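Local coordinates for long form salivary protein D7L1 (Anopheles stephensi, PDB 3NHI) that binds and sequesters cysteinyl leukotrienes and thromboxane A2 analogues, so modulating the host response while the female mosquito takes a blood meal, at residues 64-67 with 68-72. Sequence-based numbering, arbitrary orientation.
Sequences PQEN and AFKSD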
# COMPACT_ATOMS: atom_id res chain seq x y z
N PRO A 64 12.47 10.54 6.20
CA PRO A 64 13.73 9.89 6.57
C PRO A 64 14.98 10.53 5.97
O PRO A 64 16.05 10.39 6.54
CB PRO A 64 13.56 8.45 6.08
CG PRO A 64 12.40 8.45 5.17
CD PRO A 64 11.59 9.68 5.39
N GLN A 65 14.84 11.22 4.84
CA GLN A 65 16.01 11.86 4.21
C GLN A 65 16.42 13.12 4.97
O GLN A 65 17.61 13.34 5.24
CB GLN A 65 15.74 12.15 2.73
CG GLN A 65 15.32 10.93 1.92
CD GLN A 65 16.28 9.76 2.04
OE1 GLN A 65 17.50 9.96 2.12
NE2 GLN A 65 15.75 8.54 2.08
N GLU A 66 15.44 13.92 5.36
CA GLU A 66 15.71 15.09 6.19
C GLU A 66 15.86 14.74 7.66
O GLU A 66 16.34 15.56 8.45
CB GLU A 66 14.60 16.12 6.01
CG GLU A 66 14.58 16.72 4.62
CD GLU A 66 13.36 17.56 4.37
OE1 GLU A 66 13.04 17.81 3.18
OE2 GLU A 66 12.71 17.99 5.36
N ASN A 67 15.46 13.52 8.03
CA ASN A 67 15.36 13.13 9.44
C ASN A 67 14.57 14.18 10.23
O ASN A 67 15.04 14.72 11.23
CB ASN A 67 16.75 12.88 10.05
CG ASN A 67 16.67 12.35 11.48
OD1 ASN A 67 15.74 11.62 11.83
ND2 ASN A 67 17.63 12.74 12.31
N ALA A 68 13.36 14.45 9.77
CA ALA A 68 12.57 15.55 10.31
C ALA A 68 11.09 15.18 10.35
O ALA A 68 10.60 14.50 9.45
CB ALA A 68 12.76 16.81 9.47
N PHE A 69 10.41 15.63 11.40
CA PHE A 69 8.96 15.68 11.43
C PHE A 69 8.50 16.85 10.57
O PHE A 69 9.02 17.97 10.69
CB PHE A 69 8.44 15.82 12.87
CG PHE A 69 8.62 14.57 13.70
CD1 PHE A 69 7.79 13.48 13.52
CD2 PHE A 69 9.61 14.50 14.67
CE1 PHE A 69 7.94 12.32 14.28
CE2 PHE A 69 9.77 13.36 15.45
CZ PHE A 69 8.93 12.26 15.25
N LYS A 70 7.56 16.59 9.69
CA LYS A 70 7.12 17.57 8.70
C LYS A 70 5.81 18.21 9.13
O LYS A 70 4.73 17.90 8.60
CB LYS A 70 7.02 16.90 7.33
CG LYS A 70 8.34 16.26 6.87
CD LYS A 70 9.42 17.31 6.63
CE LYS A 70 9.11 18.14 5.40
NZ LYS A 70 10.11 19.22 5.16
N SER A 71 5.91 19.12 10.09
CA SER A 71 4.73 19.71 10.74
C SER A 71 3.75 20.36 9.76
O SER A 71 2.53 20.25 9.95
CB SER A 71 5.15 20.74 11.80
OG SER A 71 5.73 21.91 11.22
N ASP A 72 4.26 21.00 8.72
CA ASP A 72 3.39 21.75 7.82
C ASP A 72 2.56 20.87 6.90
O ASP A 72 1.62 21.33 6.27
CB ASP A 72 4.19 22.78 7.01
CG ASP A 72 4.66 23.98 7.85
OD1 ASP A 72 4.42 24.05 9.07
OD2 ASP A 72 5.30 24.86 7.25
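Glu66 lays its CB against the methyl of Ala68, with 4.0 Å from Glu66 CB to Ala68 CB, and reaches past it to the ammonium of Lys70. The salt bridge measures 2.9 Å from Lys70 NZ to Glu66 OE2, and the donor comes to the syn lone pair of that oxygen, on the side of OE1. Glu66 OE1 itself stays 3.8 Å from Lys70 NZ, so the carboxylate is held through one oxygen and not as a bidentate pair. The two side chains meet at about a right angle and are built differently. Glu66 runs extended beyond CG, whereas Lys70 folds at chi2 and chi3 (-66° and -70°), which curls its end back toward the turn. The same fold brings Lys70 CD, too, to 3.6 Å from Glu66 OE2.

These residues belong to a two-stranded antiparallel hairpin, strands 62-63 and 68-69, and to its connection. Asp63 on the first strand is opposed by two residues, Asn67 and Ala68, which makes a G1 beta bulge; Asn67 takes the left-handed backbone conformation (phi 50°) expected at its first position. The Asn67 amide is engaged elsewhere, OD1 with Tyr62 OH and ND2 with the carbonyl of Lys105, while Phe69 packs on helices 89-101 and 109-130.

The ion pair joins the turn to the residue just after the returning strand 68-69, on the protein surface and away from the annotated binding sites. Lys70 NZ has a second partner in a bound glycerol, probably from the crystallisation liquor. Because Glu66 is exposed, solvent probably screens the attraction in this single-oxygen ion pair between residues four apart.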